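Long-range contacts in putative polyketide synthase (Brevibacillus brevis, PDB 6HP2), which is the O-methyltransferase domain of a trans-AT polyketide synthase, probably methylating a hydroxyl of the growing polyketide with S-adenosyl-L-methionine as methyl donor: residues Tyr44-Pro49 and Glu78-Met83; Arg84-Cys89 and Glu318-Met323; Cys48-Lys53 and Ala246-Asp251. One frame throughout, in Å; residues are numbered along the deposited sequence.

In the fold
The three contacts of this Rossmann-like methyltransferase fold are linked through the loop that precedes helix 59-64 and through helix 70-88. Contact 1 lays this loop over the helix beside the cofactor product; its centre is about 11 Å from that of contact 3 and 13 Å from that of contact 2, while the centres of contacts 2 and 3 are about 17 Å apart. Contacts 1 and 2 follow each other along helix 70-88; contact 1 touches S-adenosyl-L-homocysteine, and contact 2 holds Arg84 of its binding site. Contacts 1 and 3 share Cys48 and Pro49. Contacts 2 and 3 cross in sequence, tying helix 316-326 to helix 70-88 and helix 242-249 to the loop.

Contact 1 of 3, residues Tyr44-Pro49 and Glu78-Met83; sequences YLTVCP and EKQVEM. With SAH (S-adenosyl-L-homocysteine), chain B.
Cys48 and Gln80 bring the backbones nearest, their CA atoms 5.1 Å apart, where the irregular segment Tyr44-Pro49 runs over helix 70-88. This is the N-terminal loop of a Rossmann-like methyltransferase, and it covers the amino-acid end of the bound S-adenosyl-L-homocysteine: Leu45 N donates an almost straight hydrogen bond to the ligand carboxylate O (2.9 Å, 176°), and Thr46 CG2 lies beside OXT.

Gln80 carries the polar part of the contact. It leaves the helix with CG anti to the carbonyl carbon, and the extended chain beyond ends with the amide facing the loop carbonyls. NE2 donates to Thr46 O at 2.9 Å, with the acceptor close to the amide plane, and also to Tyr44 O, so a single NH2 group reaches two loop carbonyls, the first firmly and the second weakly. The Tyr44 side chain slides past Gln80 in the opposite direction, ring and amide planes 79° apart; Gln80 OE1, which also receives a weak bond from Arg73, lies at the ring edge. Tyr44 OH is bonded to Gln112.

Farther along, packing takes over. Cys48 CB rests on Gln80 CG at 3.7 Å, while Pro49 is set among Lys79, Glu82 and Met83, with CD 3.5 Å from Lys79 O and 3.8 Å from Met83 CB. A water bridges Pro49 O and Glu82 OE2, an oxygen also bonded to Tyr316. The Met83 chain bends at its last torsion (chi3 64°), and its methyl CE ends 3.3 Å from Val47 O.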
loop_
_atom_site.group_PDB
_atom_site.type_symbol
_atom_site.label_atom_id
_atom_site.label_comp_id
_atom_site.label_asym_id
_atom_site.label_seq_id
_atom_site.Cartn_x
_atom_site.Cartn_y
_atom_site.Cartn_z
ATOM N N TYR A 44 1.950 -10.289 -3.765
ATOM C CA TYR A 44 1.981 -8.967 -3.163
ATOM C C TYR A 44 3.350 -8.755 -2.561
ATOM O O TYR A 44 3.888 -9.668 -1.950
ATOM C CB TYR A 44 0.915 -8.838 -2.092
ATOM C CG TYR A 44 -0.491 -9.097 -2.603
ATOM C CD1 TYR A 44 -1.164 -8.169 -3.400
ATOM C CD2 TYR A 44 -1.164 -10.240 -2.198
ATOM C CE1 TYR A 44 -2.469 -8.428 -3.845
ATOM C CE2 TYR A 44 -2.434 -10.511 -2.611
ATOM C CZ TYR A 44 -3.094 -9.611 -3.437
ATOM O OH TYR A 44 -4.361 -9.875 -3.843
ATOM N N LEU A 45 3.905 -7.550 -2.743
ATOM C CA LEU A 45 5.239 -7.211 -2.243
ATOM C C LEU A 45 5.175 -6.352 -0.979
ATOM O O LEU A 45 5.959 -5.421 -0.805
ATOM C CB LEU A 45 6.030 -6.491 -3.320
ATOM C CG LEU A 45 6.072 -7.196 -4.706
ATOM C CD1 LEU A 45 6.865 -6.348 -5.677
ATOM C CD2 LEU A 45 6.622 -8.582 -4.555
ATOM N N THR A 46 4.270 -6.658 -0.076
ATOM C CA THR A 46 4.080 -5.871 1.151
ATOM C C THR A 46 4.090 -6.771 2.387
ATOM O O THR A 46 3.898 -7.986 2.303
ATOM C CB THR A 46 2.727 -5.150 1.095
ATOM O OG1 THR A 46 1.699 -6.145 0.986
ATOM C CG2 THR A 46 2.652 -4.239 -0.149
ATOM N N VAL A 47 4.267 -6.165 3.546
ATOM C CA VAL A 47 4.064 -6.867 4.803
ATOM C C VAL A 47 2.560 -7.021 4.996
ATOM O O VAL A 47 1.769 -6.635 4.129
ATOM C CB VAL A 47 4.754 -6.100 5.946
ATOM C CG1 VAL A 47 6.252 -6.081 5.676
ATOM C CG2 VAL A 47 4.186 -4.675 6.026
ATOM N N CYS A 48 2.162 -7.636 6.095
ATOM C CA CYS A 48 0.781 -8.042 6.304
ATOM C C CYS A 48 0.525 -8.025 7.795
ATOM O O CYS A 48 1.459 -8.171 8.593
ATOM C CB CYS A 48 0.503 -9.448 5.734
ATOM S SG CYS A 48 1.317 -10.845 6.603
ATOM N N PRO A 49 -0.741 -7.856 8.209
ATOM C CA PRO A 49 -1.064 -7.757 9.631
ATOM C C PRO A 49 -1.470 -9.053 10.334
ATOM O O PRO A 49 -2.347 -9.736 9.820
ATOM C CB PRO A 49 -2.305 -6.878 9.602
ATOM C CG PRO A 49 -3.021 -7.384 8.411
ATOM C CD PRO A 49 -1.926 -7.547 7.397
ATOM N N GLU A 78 -3.380 -14.714 2.754
ATOM C CA GLU A 78 -4.695 -14.375 3.287
ATOM C C GLU A 78 -4.679 -13.070 4.069
ATOM O O GLU A 78 -5.670 -12.342 4.059
ATOM C CB GLU A 78 -5.223 -15.524 4.176
ATOM C CG GLU A 78 -5.542 -16.801 3.422
ATOM C CD GLU A 78 -5.997 -17.926 4.345
ATOM O OE1 GLU A 78 -5.810 -17.811 5.573
ATOM O OE2 GLU A 78 -6.543 -18.924 3.838
ATOM N N LYS A 79 -3.618 -12.810 4.842
ATOM C CA LYS A 79 -3.534 -11.570 5.585
ATOM C C LYS A 79 -3.247 -10.405 4.676
ATOM O O LYS A 79 -3.715 -9.291 4.932
ATOM C CB LYS A 79 -2.470 -11.702 6.688
ATOM C CG LYS A 79 -2.803 -12.886 7.664
ATOM C CD LYS A 79 -4.145 -12.561 8.353
ATOM C CE LYS A 79 -4.397 -13.481 9.550
ATOM N NZ LYS A 79 -5.043 -14.758 9.168
ATOM N N GLN A 80 -2.484 -10.623 3.625
ATOM C CA GLN A 80 -2.298 -9.581 2.606
ATOM C C GLN A 80 -3.611 -9.227 1.942
ATOM O O GLN A 80 -3.889 -8.049 1.683
ATOM C CB GLN A 80 -1.287 -10.063 1.560
ATOM C CG GLN A 80 0.117 -10.134 2.164
ATOM C CD GLN A 80 1.109 -10.660 1.222
ATOM O OE1 GLN A 80 0.878 -11.696 0.603
ATOM N NE2 GLN A 80 2.223 -9.952 1.072
ATOM N N VAL A 81 -4.428 -10.238 1.650
ATOM C CA VAL A 81 -5.741 -9.970 1.107
ATOM C C VAL A 81 -6.602 -9.238 2.144
ATOM O O VAL A 81 -7.349 -8.325 1.813
ATOM C CB VAL A 81 -6.387 -11.284 0.661
ATOM C CG1 VAL A 81 -7.856 -11.051 0.369
ATOM C CG2 VAL A 81 -5.623 -11.875 -0.604
ATOM N N GLU A 82 -6.589 -9.704 3.380
ATOM C CA GLU A 82 -7.456 -9.111 4.396
ATOM C C GLU A 82 -7.178 -7.616 4.520
ATOM O O GLU A 82 -8.097 -6.797 4.581
ATOM C CB GLU A 82 -7.216 -9.806 5.729
ATOM C CG GLU A 82 -7.994 -9.142 6.921
ATOM C CD GLU A 82 -7.431 -9.602 8.261
ATOM O OE1 GLU A 82 -7.890 -10.667 8.708
ATOM O OE2 GLU A 82 -6.510 -8.922 8.831
ATOM N N MET A 83 -5.904 -7.249 4.594
ATOM C CA MET A 83 -5.543 -5.839 4.730
ATOM C C MET A 83 -6.047 -5.006 3.565
ATOM O O MET A 83 -6.554 -3.897 3.744
ATOM C CB MET A 83 -4.040 -5.687 4.839
ATOM C CG MET A 83 -3.600 -4.234 4.999
ATOM S SD MET A 83 -1.815 -4.088 5.425
ATOM C CE MET A 83 -0.991 -4.754 4.009
HETATM N N SAH B . 1.777 -2.017 -4.662
HETATM C CA SAH B . 2.450 -3.274 -4.974
HETATM C CB SAH B . 3.966 -3.135 -4.947
HETATM C CG SAH B . 4.544 -2.428 -3.734
HETATM S SD SAH B . 6.359 -2.518 -3.733
HETATM C C SAH B . 1.973 -4.310 -3.986
HETATM O O SAH B . 2.375 -5.471 -4.056
HETATM O OXT SAH B . 1.166 -3.986 -3.120
HETATM C "C5'" SAH B . 6.684 -0.816 -4.250
HETATM C "C4'" SAH B . 6.298 -0.568 -5.706
HETATM O "O4'" SAH B . 6.450 0.843 -5.982
HETATM C "C3'" SAH B . 7.296 -1.258 -6.694
HETATM O "O3'" SAH B . 6.465 -1.805 -7.728
HETATM C "C2'" SAH B . 8.189 -0.146 -7.242
HETATM O "O2'" SAH B . 8.665 -0.349 -8.539
HETATM C "C1'" SAH B . 7.207 1.044 -7.168
HETATM N N9 SAH B . 7.808 2.376 -7.169
HETATM C C8 SAH B . 8.725 2.894 -6.299
HETATM N N7 SAH B . 9.014 4.125 -6.732
HETATM C C5 SAH B . 8.253 4.408 -7.816
HETATM C C6 SAH B . 8.139 5.509 -8.656
HETATM N N6 SAH B . 8.801 6.652 -8.484
HETATM N N1 SAH B . 7.239 5.468 -9.680
HETATM C C2 SAH B . 6.521 4.318 -9.954
HETATM N N3 SAH B . 6.667 3.227 -9.137
HETATM C C4 SAH B . 7.544 3.262 -8.126
HETATM O O HOH W 1 -4.757 -9.747 10.596
#

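Contact 2 of 3, residues Arg84-Cys89 and Glu318-Met323; sequences RQVLFC and EALAEM. With SAH (S-adenosyl-L-homocysteine), chain B.
Met323 buries more surface than any other residue here, reaching from helix 316-326 onto the C-terminal end of helix 70-88, its SD against Gln85, Val86 and Cys89. The short segments cross at 76°, their axes 9.8 Å apart at closest approach, and nearest CA atoms belong to Val86 and Leu320. Met323 is the bump: chi1 (-178°) sets its CG anti to the backbone N, 3.8 Å from Cys89 CB, and the rest of the chain lies in the hollow formed by those three residues. SD sits 3.4 Å from Gln85 O and 3.7 Å from Cys89 CB, and the methyl CE, turned by a bend at chi3, meets Gln85 CB at 4.0 Å. The Gln85 and Met323 side chains cross at about a right angle, and NE2 of Gln85 is bonded to Pro332 O.

The answering bump is Val86, whose two methyls divide between neighbouring residues. CG1 rests on Ala319 CB at 3.9 Å, where the small side chain forms a shallow seat, while CG2 meets Leu320 CD1 at 3.8 Å. The contact is buried and mostly apolar.

Leu87 and Phe88 turn from this partner towards strands 164-170 and 194-203, while Arg84, salt-bridged to Asp109 through NE, belongs to the S-adenosyl-L-homocysteine site. Helix 316-326 covers helix 70-88 near Val86, and helix 70-88 itself packs on the central sheet, as helices do in Rossmann-like methyltransferases.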
loop_
_atom_site.group_PDB
_atom_site.type_symbol
_atom_site.label_atom_id
_atom_site.label_comp_id
_atom_site.label_asym_id
_atom_site.label_seq_id
_atom_site.Cartn_x
_atom_site.Cartn_y
_atom_site.Cartn_z
ATOM N N ARG A 84 -5.869 -5.493 2.355
ATOM C CA ARG A 84 -6.413 -4.798 1.183
ATOM C C ARG A 84 -7.932 -4.708 1.233
ATOM O O ARG A 84 -8.504 -3.703 0.808
ATOM C CB ARG A 84 -5.938 -5.521 -0.077
ATOM C CG ARG A 84 -4.488 -5.227 -0.390
ATOM C CD ARG A 84 -3.991 -6.142 -1.535
ATOM N NE ARG A 84 -2.763 -5.614 -2.130
ATOM C CZ ARG A 84 -1.558 -5.714 -1.565
ATOM N NH1 ARG A 84 -1.409 -6.287 -0.350
ATOM N NH2 ARG A 84 -0.527 -5.215 -2.203
ATOM N N GLN A 85 -8.605 -5.736 1.765
ATOM C CA GLN A 85 -10.051 -5.649 1.886
ATOM C C GLN A 85 -10.445 -4.496 2.796
ATOM O O GLN A 85 -11.420 -3.778 2.526
ATOM C CB GLN A 85 -10.669 -6.947 2.433
ATOM C CG GLN A 85 -10.551 -8.147 1.452
ATOM C CD GLN A 85 -11.035 -9.421 2.065
ATOM O OE1 GLN A 85 -10.977 -9.577 3.280
ATOM N NE2 GLN A 85 -11.518 -10.350 1.242
ATOM N N VAL A 86 -9.719 -4.317 3.895
ATOM C CA VAL A 86 -10.011 -3.185 4.784
ATOM C C VAL A 86 -9.746 -1.888 4.044
ATOM O O VAL A 86 -10.485 -0.934 4.171
ATOM C CB VAL A 86 -9.211 -3.270 6.097
ATOM C CG1 VAL A 86 -9.474 -2.011 7.023
ATOM C CG2 VAL A 86 -9.659 -4.553 6.894
ATOM N N LEU A 87 -8.707 -1.840 3.231
ATOM C CA LEU A 87 -8.410 -0.587 2.537
ATOM C C LEU A 87 -9.525 -0.225 1.564
ATOM O O LEU A 87 -9.887 0.956 1.430
ATOM C CB LEU A 87 -7.075 -0.721 1.754
ATOM C CG LEU A 87 -6.602 0.497 0.946
ATOM C CD1 LEU A 87 -6.179 1.596 1.893
ATOM C CD2 LEU A 87 -5.422 0.056 0.040
ATOM N N PHE A 88 -10.032 -1.228 0.832
ATOM C CA PHE A 88 -10.975 -1.014 -0.249
ATOM C C PHE A 88 -12.458 -1.043 0.178
ATOM O O PHE A 88 -13.343 -0.842 -0.673
ATOM C CB PHE A 88 -10.741 -2.036 -1.359
ATOM C CG PHE A 88 -9.498 -1.745 -2.245
ATOM C CD1 PHE A 88 -9.554 -0.823 -3.264
ATOM C CD2 PHE A 88 -8.325 -2.463 -2.074
ATOM C CE1 PHE A 88 -8.495 -0.562 -4.056
ATOM C CE2 PHE A 88 -7.225 -2.220 -2.859
ATOM C CZ PHE A 88 -7.299 -1.259 -3.862
ATOM N N CYS A 89 -12.769 -1.308 1.434
ATOM C CA CYS A 89 -14.132 -1.754 1.762
ATOM C C CYS A 89 -15.174 -0.638 1.856
ATOM O O CYS A 89 -16.361 -0.945 2.128
ATOM C CB CYS A 89 -14.147 -2.538 3.072
ATOM S SG CYS A 89 -13.955 -1.532 4.564
ATOM N N GLU A 318 -10.404 -2.518 14.879
ATOM C CA GLU A 318 -11.729 -1.896 14.916
ATOM C C GLU A 318 -12.272 -1.754 13.511
ATOM O O GLU A 318 -13.445 -2.055 13.269
ATOM C CB GLU A 318 -11.684 -0.532 15.615
ATOM C CG GLU A 318 -13.004 0.234 15.590
ATOM C CD GLU A 318 -12.861 1.693 16.048
ATOM O OE1 GLU A 318 -12.074 1.963 16.990
ATOM O OE2 GLU A 318 -13.524 2.565 15.452
ATOM N N ALA A 319 -11.429 -1.294 12.574
ATOM C CA ALA A 319 -11.823 -1.202 11.170
ATOM C C ALA A 319 -12.112 -2.573 10.558
ATOM O O ALA A 319 -13.044 -2.719 9.743
ATOM C CB ALA A 319 -10.728 -0.494 10.379
ATOM N N LEU A 320 -11.278 -3.567 10.870
ATOM C CA LEU A 320 -11.509 -4.922 10.385
ATOM C C LEU A 320 -12.838 -5.461 10.898
ATOM O O LEU A 320 -13.628 -6.029 10.139
ATOM C CB LEU A 320 -10.369 -5.834 10.842
ATOM C CG LEU A 320 -10.439 -7.311 10.563
ATOM C CD1 LEU A 320 -10.518 -7.622 9.040
ATOM C CD2 LEU A 320 -9.207 -8.004 11.214
ATOM N N ALA A 321 -13.102 -5.281 12.195
ATOM C CA ALA A 321 -14.353 -5.777 12.765
ATOM C C ALA A 321 -15.562 -5.037 12.184
ATOM O O ALA A 321 -16.639 -5.624 11.991
ATOM C CB ALA A 321 -14.283 -5.649 14.284
ATOM N N GLU A 322 -15.404 -3.746 11.915
ATOM C CA GLU A 322 -16.477 -2.984 11.272
ATOM C C GLU A 322 -16.741 -3.528 9.874
ATOM O O GLU A 322 -17.874 -3.716 9.462
ATOM C CB GLU A 322 -16.110 -1.498 11.196
ATOM C CG GLU A 322 -17.183 -0.600 10.555
ATOM C CD GLU A 322 -16.681 0.798 10.243
ATOM O OE1 GLU A 322 -17.342 1.765 10.646
ATOM O OE2 GLU A 322 -15.645 0.947 9.572
ATOM N N MET A 323 -15.694 -3.766 9.102
ATOM C CA MET A 323 -15.873 -4.387 7.786
ATOM C C MET A 323 -16.613 -5.711 7.851
ATOM O O MET A 323 -17.586 -5.929 7.120
ATOM C CB MET A 323 -14.497 -4.567 7.108
ATOM C CG MET A 323 -14.620 -5.142 5.755
ATOM S SD MET A 323 -13.031 -5.489 4.971
ATOM C CE MET A 323 -12.784 -7.038 5.807
HETATM N N SAH B . 1.777 -2.017 -4.662
HETATM C CA SAH B . 2.450 -3.274 -4.974
HETATM C CB SAH B . 3.966 -3.135 -4.947
HETATM C CG SAH B . 4.544 -2.428 -3.734
HETATM S SD SAH B . 6.359 -2.518 -3.733
HETATM C C SAH B . 1.973 -4.310 -3.986
HETATM O O SAH B . 2.375 -5.471 -4.056
HETATM O OXT SAH B . 1.166 -3.986 -3.120
HETATM C "C5'" SAH B . 6.684 -0.816 -4.250
HETATM C "C4'" SAH B . 6.298 -0.568 -5.706
HETATM O "O4'" SAH B . 6.450 0.843 -5.982
HETATM C "C3'" SAH B . 7.296 -1.258 -6.694
HETATM O "O3'" SAH B . 6.465 -1.805 -7.728
HETATM C "C2'" SAH B . 8.189 -0.146 -7.242
HETATM O "O2'" SAH B . 8.665 -0.349 -8.539
HETATM C "C1'" SAH B . 7.207 1.044 -7.168
HETATM N N9 SAH B . 7.808 2.376 -7.169
HETATM C C8 SAH B . 8.725 2.894 -6.299
HETATM N N7 SAH B . 9.014 4.125 -6.732
HETATM C C5 SAH B . 8.253 4.408 -7.816
HETATM C C6 SAH B . 8.139 5.509 -8.656
HETATM N N6 SAH B . 8.801 6.652 -8.484
HETATM N N1 SAH B . 7.239 5.468 -9.680
HETATM C C2 SAH B . 6.521 4.318 -9.954
HETATM N N3 SAH B . 6.667 3.227 -9.137
HETATM C C4 SAH B . 7.544 3.262 -8.126
#

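Contact 3 of 3, residues Cys48-Lys53 and Ala246-Asp251; sequences CPFERK and ANALHD
Asn247 takes part in both hydrogen bonds between the loop Cys48-Lys53 and helix 242-249, with Phe50 and Lys53, and its carboxamide uses both ends. ND2 donates to Phe50 O over 3.1 Å, nearly straight at 166°; the oxygen lies close to the amide plane, whereas the donor stands tilted by 34° from the plane of the Phe50 carbonyl. At the other end OD1 accepts from Lys53 NZ at 2.7 Å. With one partner fixed at each end, rotation of the amide is restrained. The lysine chain runs extended to CE and bends at its last torsion (chi4 58°), which carries NZ to the carboxamide oxygen. A side-chain amide near the C-terminal end of a helix thus holds an irregular loop by a backbone carbonyl, away from the ligand, which lies about 10 Å from the Cys48 side chain.

Two CH-pi contacts accompany these bonds. Ala248 CB lies over one face of the Phe50 ring, 3.9 Å from its centroid and displaced towards the rim, and Ala248 CA packs over the same ring, 3.7 Å from CD2. The second involves the aliphatic part of Lys53, which crosses His250 at about a right angle and sets CD over a face of the imidazole, 4.0 Å from the centroid. This outer part of the contact is solvent-exposed.

Ala248 is tightly packed at the inner end. Its CB comes within 3.1 Å of Cys48 O, a buried carbonyl for which the model holds no hydrogen-bonding partner.

Among its neighbours the loop lies between helices: Phe50 and Ala248 both touch Met59 of helix 59-64, Phe50 meets Phe57 edge-to-face and pairs through its backbone with Gln244 of helix 242-249, and Cys48 rests on Val76 of helix 70-88.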
loop_
_atom_site.group_PDB
_atom_site.type_symbol
_atom_site.label_atom_id
_atom_site.label_comp_id
_atom_site.label_asym_id
_atom_site.label_seq_id
_atom_site.Cartn_x
_atom_site.Cartn_y
_atom_site.Cartn_z
ATOM N N CYS A 48 2.162 -7.636 6.095
ATOM C CA CYS A 48 0.781 -8.042 6.304
ATOM C C CYS A 48 0.525 -8.025 7.795
ATOM O O CYS A 48 1.459 -8.171 8.593
ATOM C CB CYS A 48 0.503 -9.448 5.734
ATOM S SG CYS A 48 1.317 -10.845 6.603
ATOM N N PRO A 49 -0.741 -7.856 8.209
ATOM C CA PRO A 49 -1.064 -7.757 9.631
ATOM C C PRO A 49 -1.470 -9.053 10.334
ATOM O O PRO A 49 -2.347 -9.736 9.820
ATOM C CB PRO A 49 -2.305 -6.878 9.602
ATOM C CG PRO A 49 -3.021 -7.384 8.411
ATOM C CD PRO A 49 -1.926 -7.547 7.397
ATOM N N PHE A 50 -0.799 -9.436 11.426
ATOM C CA PHE A 50 -1.184 -10.574 12.260
ATOM C C PHE A 50 -1.944 -10.034 13.468
ATOM O O PHE A 50 -1.461 -9.114 14.120
ATOM C CB PHE A 50 0.013 -11.342 12.760
ATOM C CG PHE A 50 0.564 -12.369 11.773
ATOM C CD1 PHE A 50 0.209 -12.344 10.458
ATOM C CD2 PHE A 50 1.470 -13.329 12.185
ATOM C CE1 PHE A 50 0.700 -13.280 9.569
ATOM C CE2 PHE A 50 1.984 -14.226 11.300
ATOM C CZ PHE A 50 1.580 -14.204 9.975
ATOM N N GLU A 51 -3.088 -10.639 13.805
ATOM C CA GLU A 51 -3.843 -10.231 15.008
ATOM C C GLU A 51 -3.047 -10.489 16.275
ATOM O O GLU A 51 -3.157 -9.735 17.264
ATOM C CB GLU A 51 -5.177 -10.964 15.075
ATOM C CG GLU A 51 -6.151 -10.590 13.939
ATOM C CD GLU A 51 -7.526 -11.239 14.101
ATOM O OE1 GLU A 51 -7.755 -11.931 15.120
ATOM O OE2 GLU A 51 -8.374 -11.055 13.203
ATOM N N ARG A 52 -2.178 -11.494 16.242
ATOM C CA ARG A 52 -1.334 -11.848 17.368
ATOM C C ARG A 52 -0.029 -12.408 16.839
ATOM O O ARG A 52 0.056 -12.868 15.698
ATOM C CB ARG A 52 -2.004 -12.897 18.269
ATOM C CG ARG A 52 -2.263 -14.216 17.585
ATOM C CD ARG A 52 -3.541 -14.890 18.064
ATOM N NE ARG A 52 -4.760 -14.260 17.551
ATOM C CZ ARG A 52 -5.317 -14.539 16.376
ATOM N NH1 ARG A 52 -4.763 -15.422 15.564
ATOM N NH2 ARG A 52 -6.429 -13.924 16.006
ATOM N N LYS A 53 0.985 -12.392 17.691
ATOM C CA LYS A 53 2.228 -13.100 17.386
ATOM C C LYS A 53 1.998 -14.603 17.361
ATOM O O LYS A 53 1.289 -15.155 18.210
ATOM C CB LYS A 53 3.307 -12.750 18.409
ATOM C CG LYS A 53 3.667 -11.272 18.374
ATOM C CD LYS A 53 4.649 -10.912 19.482
ATOM C CE LYS A 53 5.063 -9.452 19.383
ATOM N NZ LYS A 53 3.890 -8.518 19.461
ATOM N N ALA A 246 3.837 -5.293 13.283
ATOM C CA ALA A 246 4.926 -5.722 14.155
ATOM C C ALA A 246 4.695 -7.154 14.654
ATOM O O ALA A 246 5.655 -7.907 14.828
ATOM C CB ALA A 246 5.072 -4.749 15.357
ATOM N N ASN A 247 3.441 -7.557 14.890
ATOM C CA ASN A 247 3.199 -8.953 15.280
ATOM C C ASN A 247 3.668 -9.924 14.189
ATOM O O ASN A 247 4.280 -10.953 14.476
ATOM C CB ASN A 247 1.733 -9.235 15.527
ATOM C CG ASN A 247 1.196 -8.567 16.757
ATOM O OD1 ASN A 247 1.936 -8.257 17.659
ATOM N ND2 ASN A 247 -0.113 -8.390 16.806
ATOM N N ALA A 248 3.356 -9.618 12.932
ATOM C CA ALA A 248 3.734 -10.457 11.799
ATOM C C ALA A 248 5.249 -10.484 11.616
ATOM O O ALA A 248 5.816 -11.476 11.142
ATOM C CB ALA A 248 3.063 -9.914 10.540
ATOM N N LEU A 249 5.905 -9.372 11.888
ATOM C CA LEU A 249 7.342 -9.264 11.670
ATOM C C LEU A 249 8.149 -9.640 12.892
ATOM O O LEU A 249 9.389 -9.554 12.836
ATOM C CB LEU A 249 7.714 -7.849 11.248
ATOM C CG LEU A 249 7.104 -7.405 9.927
ATOM C CD1 LEU A 249 7.603 -6.018 9.537
ATOM C CD2 LEU A 249 7.460 -8.392 8.833
ATOM N N HIS A 250 7.506 -10.111 13.958
ATOM C CA HIS A 250 8.246 -10.607 15.136
ATOM C C HIS A 250 9.006 -11.873 14.738
ATOM O O HIS A 250 8.397 -12.908 14.454
ATOM C CB HIS A 250 7.300 -10.891 16.298
ATOM C CG HIS A 250 8.003 -11.166 17.587
ATOM N ND1 HIS A 250 8.047 -12.415 18.172
ATOM C CD2 HIS A 250 8.697 -10.342 18.402
ATOM C CE1 HIS A 250 8.722 -12.340 19.304
ATOM N NE2 HIS A 250 9.129 -11.094 19.462
ATOM N N ASP A 251 10.327 -11.764 14.679
ATOM C CA ASP A 251 11.189 -12.760 14.052
ATOM C C ASP A 251 12.486 -12.730 14.842
ATOM O O ASP A 251 13.520 -12.254 14.365
ATOM C CB ASP A 251 11.410 -12.410 12.582
ATOM C CG ASP A 251 11.726 -13.609 11.697
ATOM O OD1 ASP A 251 11.919 -14.743 12.189
ATOM O OD2 ASP A 251 11.783 -13.377 10.465
#